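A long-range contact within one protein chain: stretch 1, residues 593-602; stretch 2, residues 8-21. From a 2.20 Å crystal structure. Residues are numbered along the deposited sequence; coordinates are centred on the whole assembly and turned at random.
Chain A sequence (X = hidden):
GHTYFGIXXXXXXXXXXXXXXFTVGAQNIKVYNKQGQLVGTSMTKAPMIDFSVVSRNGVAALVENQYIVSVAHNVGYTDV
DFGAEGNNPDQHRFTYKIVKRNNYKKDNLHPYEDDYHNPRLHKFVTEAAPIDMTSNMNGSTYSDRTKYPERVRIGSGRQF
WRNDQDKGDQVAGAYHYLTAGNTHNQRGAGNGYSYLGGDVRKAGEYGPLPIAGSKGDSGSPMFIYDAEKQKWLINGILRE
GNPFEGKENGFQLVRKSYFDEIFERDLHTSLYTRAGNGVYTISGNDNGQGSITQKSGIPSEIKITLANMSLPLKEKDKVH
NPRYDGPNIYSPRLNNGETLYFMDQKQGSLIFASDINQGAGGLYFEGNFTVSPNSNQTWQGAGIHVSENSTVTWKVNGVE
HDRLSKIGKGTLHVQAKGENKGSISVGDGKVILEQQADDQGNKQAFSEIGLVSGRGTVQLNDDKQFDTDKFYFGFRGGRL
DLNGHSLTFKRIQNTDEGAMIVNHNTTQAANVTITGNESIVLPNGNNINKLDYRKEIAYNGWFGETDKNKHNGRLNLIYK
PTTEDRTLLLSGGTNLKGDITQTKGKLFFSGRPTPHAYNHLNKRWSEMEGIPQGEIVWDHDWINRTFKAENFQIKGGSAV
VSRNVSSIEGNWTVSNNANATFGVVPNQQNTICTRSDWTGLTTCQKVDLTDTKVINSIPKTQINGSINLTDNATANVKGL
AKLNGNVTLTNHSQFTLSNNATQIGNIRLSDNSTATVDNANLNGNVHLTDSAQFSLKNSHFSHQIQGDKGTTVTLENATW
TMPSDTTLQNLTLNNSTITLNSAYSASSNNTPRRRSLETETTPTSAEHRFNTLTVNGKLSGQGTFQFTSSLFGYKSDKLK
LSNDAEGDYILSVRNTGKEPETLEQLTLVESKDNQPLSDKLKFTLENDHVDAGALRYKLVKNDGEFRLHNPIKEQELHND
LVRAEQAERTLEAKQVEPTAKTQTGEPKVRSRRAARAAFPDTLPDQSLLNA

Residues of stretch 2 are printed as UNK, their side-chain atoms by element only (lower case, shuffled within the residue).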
# COMPACT_ATOMS: atom_id res chain seq x y z
N PRO A 593 -25.89 -19.12 26.72
CA PRO A 593 -25.44 -19.99 27.81
C PRO A 593 -25.48 -21.45 27.38
O PRO A 593 -26.36 -21.85 26.62
CB PRO A 593 -26.47 -19.72 28.91
CG PRO A 593 -27.08 -18.40 28.57
CD PRO A 593 -27.07 -18.33 27.08
N THR A 594 -24.52 -22.24 27.84
CA THR A 594 -24.61 -23.69 27.64
C THR A 594 -25.88 -24.16 28.33
O THR A 594 -26.18 -23.72 29.44
CB THR A 594 -23.40 -24.41 28.27
OG1 THR A 594 -22.20 -23.91 27.68
CG2 THR A 594 -23.50 -25.91 28.06
N PRO A 595 -26.66 -25.02 27.66
CA PRO A 595 -27.88 -25.56 28.29
C PRO A 595 -27.58 -26.41 29.52
O PRO A 595 -26.59 -27.13 29.53
CB PRO A 595 -28.46 -26.45 27.19
CG PRO A 595 -27.91 -25.91 25.92
CD PRO A 595 -26.54 -25.41 26.25
N HIS A 596 -28.43 -26.32 30.54
CA HIS A 596 -28.33 -27.22 31.69
C HIS A 596 -29.72 -27.68 32.12
O HIS A 596 -30.69 -26.93 32.00
CB HIS A 596 -27.62 -26.53 32.87
CG HIS A 596 -26.15 -26.36 32.69
ND1 HIS A 596 -25.27 -27.43 32.74
CD2 HIS A 596 -25.39 -25.26 32.48
CE1 HIS A 596 -24.04 -26.99 32.55
NE2 HIS A 596 -24.08 -25.68 32.39
N ALA A 597 -29.82 -28.91 32.61
CA ALA A 597 -31.10 -29.44 33.06
C ALA A 597 -31.74 -28.56 34.13
O ALA A 597 -31.08 -28.11 35.08
CB ALA A 597 -30.92 -30.85 33.57
N TYR A 598 -33.04 -28.32 33.96
CA TYR A 598 -33.84 -27.47 34.84
C TYR A 598 -33.89 -28.05 36.26
O TYR A 598 -33.96 -29.26 36.43
CB TYR A 598 -35.26 -27.39 34.26
CG TYR A 598 -36.25 -26.49 34.98
CD1 TYR A 598 -36.37 -25.15 34.64
CD2 TYR A 598 -37.09 -26.99 35.97
CE1 TYR A 598 -37.29 -24.32 35.26
CE2 TYR A 598 -38.02 -26.16 36.62
CZ TYR A 598 -38.11 -24.82 36.25
OH TYR A 598 -39.02 -23.99 36.87
N ASN A 599 -33.87 -27.19 37.27
CA ASN A 599 -33.91 -27.65 38.66
C ASN A 599 -35.33 -27.68 39.23
O ASN A 599 -35.89 -26.64 39.56
CB ASN A 599 -33.01 -26.78 39.55
CG ASN A 599 -33.11 -27.17 41.03
OD1 ASN A 599 -33.52 -28.28 41.37
ND2 ASN A 599 -32.73 -26.25 41.90
N HIS A 600 -35.88 -28.88 39.34
CA HIS A 600 -37.24 -29.06 39.84
C HIS A 600 -37.32 -29.14 41.37
O HIS A 600 -38.41 -29.27 41.91
CB HIS A 600 -37.87 -30.33 39.26
CG HIS A 600 -38.10 -30.29 37.78
ND1 HIS A 600 -39.27 -29.84 37.22
CD2 HIS A 600 -37.31 -30.68 36.75
CE1 HIS A 600 -39.19 -29.93 35.90
NE2 HIS A 600 -38.01 -30.44 35.59
N LEU A 601 -36.19 -29.07 42.06
CA LEU A 601 -36.21 -29.28 43.51
C LEU A 601 -36.89 -28.15 44.29
O LEU A 601 -36.85 -26.98 43.90
CB LEU A 601 -34.79 -29.53 44.04
CG LEU A 601 -34.08 -30.79 43.55
CD1 LEU A 601 -32.67 -30.85 44.09
CD2 LEU A 601 -34.85 -32.03 43.96
N ASN A 602 -37.52 -28.50 45.41
CA ASN A 602 -38.14 -27.49 46.27
C ASN A 602 -37.11 -26.64 46.99
O ASN A 602 -35.90 -26.87 46.87
CB ASN A 602 -39.10 -28.13 47.28
CG ASN A 602 -38.39 -29.02 48.29
OD1 ASN A 602 -37.18 -28.87 48.53
ND2 ASN A 602 -39.13 -29.94 48.90
N UNK A 8 -22.35 -33.34 42.53
CA UNK A 8 -23.39 -32.38 42.13
C UNK A 8 -24.54 -33.10 41.46
O UNK A 8 -24.33 -33.89 40.54
o UNK A 8 -21.16 -29.68 41.12
o UNK A 8 -22.04 -30.17 43.07
c UNK A 8 -21.95 -30.33 41.83
c UNK A 8 -22.84 -31.34 41.16
N UNK A 9 -25.75 -32.80 41.90
CA UNK A 9 -26.95 -33.39 41.31
C UNK A 9 -27.02 -33.02 39.84
O UNK A 9 -27.55 -33.78 39.03
c UNK A 9 -29.31 -35.15 42.16
c UNK A 9 -30.65 -33.27 41.62
c UNK A 9 -30.43 -35.98 42.08
o UNK A 9 -32.78 -36.21 41.68
c UNK A 9 -31.77 -34.08 41.54
c UNK A 9 -29.41 -33.79 41.92
c UNK A 9 -28.20 -32.88 42.03
c UNK A 9 -31.66 -35.43 41.77
N UNK A 10 -26.46 -31.86 39.49
CA UNK A 10 -26.52 -31.38 38.11
C UNK A 10 -25.99 -32.41 37.10
O UNK A 10 -26.52 -32.52 36.00
o UNK A 10 -28.15 -28.37 37.67
c UNK A 10 -25.79 -30.05 37.94
c UNK A 10 -26.18 -29.32 36.67
c UNK A 10 -27.64 -28.87 36.66
n UNK A 10 -28.31 -29.03 35.52
N UNK A 11 -24.95 -33.15 37.48
CA UNK A 11 -24.40 -34.17 36.58
C UNK A 11 -25.48 -35.14 36.13
O UNK A 11 -25.62 -35.43 34.95
c UNK A 11 -21.94 -34.28 37.28
c UNK A 11 -19.45 -33.06 37.35
c UNK A 11 -21.46 -33.71 38.45
o UNK A 11 -18.22 -32.44 37.41
c UNK A 11 -20.22 -33.09 38.49
c UNK A 11 -19.90 -33.63 36.17
c UNK A 11 -23.29 -34.97 37.26
c UNK A 11 -21.14 -34.25 36.14
N UNK A 12 -26.24 -35.64 37.08
CA UNK A 12 -27.25 -36.63 36.78
C UNK A 12 -28.41 -36.05 35.98
O UNK A 12 -29.07 -36.74 35.22
o UNK A 12 -23.83 -39.66 41.37
c UNK A 12 -26.10 -37.16 39.98
c UNK A 12 -24.78 -39.08 40.56
c UNK A 12 -27.77 -37.21 38.09
c UNK A 12 -26.33 -39.19 38.74
c UNK A 12 -25.37 -39.80 39.54
c UNK A 12 -25.15 -37.76 40.79
c UNK A 12 -26.71 -37.86 38.95
N UNK A 13 -28.68 -34.77 36.19
CA UNK A 13 -29.75 -34.11 35.45
C UNK A 13 -29.30 -33.85 34.02
O UNK A 13 -30.02 -34.16 33.07
c UNK A 13 -30.17 -32.81 36.13
c UNK A 13 -30.86 -32.99 37.48
n UNK A 13 -33.58 -31.37 36.92
n UNK A 13 -32.88 -33.39 36.13
c UNK A 13 -32.18 -33.73 37.36
c UNK A 13 -33.54 -32.25 35.94
n UNK A 13 -34.13 -31.99 34.78
N UNK A 14 -28.10 -33.29 33.86
CA UNK A 14 -27.56 -33.00 32.53
C UNK A 14 -27.44 -34.28 31.71
O UNK A 14 -27.76 -34.31 30.52
c UNK A 14 -26.20 -32.29 32.63
c UNK A 14 -26.33 -30.81 32.99
o UNK A 14 -25.30 -30.16 33.25
o UNK A 14 -27.48 -30.30 33.01
N UNK A 15 -26.97 -35.34 32.37
CA UNK A 15 -26.81 -36.65 31.74
C UNK A 15 -28.12 -37.07 31.07
O UNK A 15 -28.14 -37.44 29.90
c UNK A 15 -26.28 -40.03 31.86
c UNK A 15 -23.53 -39.88 31.61
c UNK A 15 -25.62 -38.86 32.24
c UNK A 15 -24.24 -38.81 32.11
c UNK A 15 -25.57 -41.11 31.36
c UNK A 15 -24.19 -41.04 31.23
c UNK A 15 -26.39 -37.69 32.80
N UNK A 16 -29.23 -36.98 31.82
CA UNK A 16 -30.52 -37.44 31.31
C UNK A 16 -31.06 -36.57 30.17
O UNK A 16 -31.72 -37.07 29.27
c UNK A 16 -31.53 -37.50 32.44
N UNK A 17 -30.76 -35.28 30.23
CA UNK A 17 -31.27 -34.33 29.24
C UNK A 17 -30.28 -34.11 28.09
O UNK A 17 -30.53 -33.29 27.21
c UNK A 17 -32.48 -33.04 31.15
o UNK A 17 -34.36 -33.55 29.73
c UNK A 17 -33.90 -33.57 30.90
c UNK A 17 -31.61 -32.98 29.89
o UNK A 17 -34.55 -33.99 31.88
N UNK A 18 -29.16 -34.84 28.09
CA UNK A 18 -28.09 -34.58 27.12
C UNK A 18 -27.71 -33.10 27.12
O UNK A 18 -27.56 -32.49 26.06
c UNK A 18 -28.50 -35.00 25.70
n UNK A 18 -27.22 -37.08 25.62
o UNK A 18 -29.43 -37.16 25.21
c UNK A 18 -28.42 -36.52 25.48
N UNK A 19 -27.56 -32.53 28.31
CA UNK A 19 -27.15 -31.13 28.45
C UNK A 19 -25.81 -31.03 29.15
O UNK A 19 -25.12 -32.03 29.34
c UNK A 19 -30.61 -29.52 29.11
c UNK A 19 -28.23 -30.32 29.18
n UNK A 19 -32.83 -28.44 28.79
c UNK A 19 -29.51 -30.25 28.38
c UNK A 19 -31.78 -29.28 28.17
N UNK A 20 -25.43 -29.82 29.54
CA UNK A 20 -24.08 -29.59 30.00
C UNK A 20 -23.09 -30.19 29.01
O UNK A 20 -23.19 -29.98 27.80
N UNK A 21 -22.15 -30.97 29.52
CA UNK A 21 -21.13 -31.55 28.68
C UNK A 21 -21.61 -32.84 28.05
O UNK A 21 -20.92 -33.42 27.21
n UNK A 21 -16.69 -28.74 31.85
c UNK A 21 -18.94 -30.54 29.44
c UNK A 21 -18.04 -30.44 30.65
c UNK A 21 -17.11 -29.25 30.52
c UNK A 21 -19.84 -31.76 29.47
O HOH W 1 -30.80 -29.29 38.09
O HOH W 2 -32.24 -30.46 39.85
O HOH W 3 -31.22 -25.73 29.10

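Position 8 has two carbons, the second carrying two oxygens: Asp8, a loop residue out of reach of stretch 1. Position 9 has one carbon and a six-carbon ring bearing an oxygen, which is tyrosine. Tyr9 points toward stretch 1 and offers CD2 to Leu601 CD1 at 4.0 Å, an apolar contact, while its hydroxyl is bonded elsewhere in the structure.

Position 10 has three carbons, the last carrying two further atoms, one oxygen and one nitrogen: Gln10. A terminal amide can both give and accept. Gln10 NE2 donates to Ala597 O (3.0 Å, nearly straight) and, within the same stretch, to position 14; Gln10 OE1 accepts from water 1, which also donates to Ala597 O.

Positions 11 and 12 each repeat the ring of six carbons with one oxygen. Tyr11 and Tyr12 do not touch stretch 1.

Position 13 has three carbons, a nitrogen, and a carbon with two more nitrogens: Arg13. Its CB lies 3.3 Å from Ala597 CB, which also sits over one face of the guanidinium. Arg13 NH1 is modelled too near Tyr598 O for that pair to be interpreted.

Position 14, two carbons ending in two oxygens, is Asp14. Its two oxygens suit two neighbouring donors: Ala597 N reaches Asp14 OD1 at 2.8 Å, and His596 ND1 reaches Asp14 OD2 at 2.8 Å, at the edge of the imidazole. OD1 also accepts from Gln10 NE2.

Position 15, one carbon and an unsubstituted six-carbon ring, is Phe15, pointing away; position 16, a single carbon, is Ala16; neither touches stretch 1. Position 17 has three carbons, the last with two oxygens: Glu17, whose CG packs 3.6 Å from Ala597 CB and whose OE2 forms a salt bridge with Arg13 NH2 (3.5 Å).

Position 18, two carbons ending in one oxygen and one nitrogen, is Asn18; its positive phi marks a Schellman motif. Position 19 has four carbons in a row ending in nitrogen: Lys19, whose CD lies 3.6 Å from His596 C and whose NZ reaches water 3.

Position 20 has no side chain: Gly20. Positive phi favours glycine, and an ideal CB would lie 2.3 Å from Asp14 OD2. Gly20 N donates to Pro595 O (2.9 Å). Position 21 repeats the four-carbon chain and nitrogen: Lys21, exposed and without contact.

The helix and the turn after it hold an irregular strap through four direct hydrogen bonds and side-chain packing: Gln10 and Asp14 bind the Ala597 backbone, Asp14 also fixes His596, and Gly20 fastens Pro595, while Ala597 packs against Arg13 and Glu17.

Stretch 2, residues 8-21: DYQYYRDFAENKGK
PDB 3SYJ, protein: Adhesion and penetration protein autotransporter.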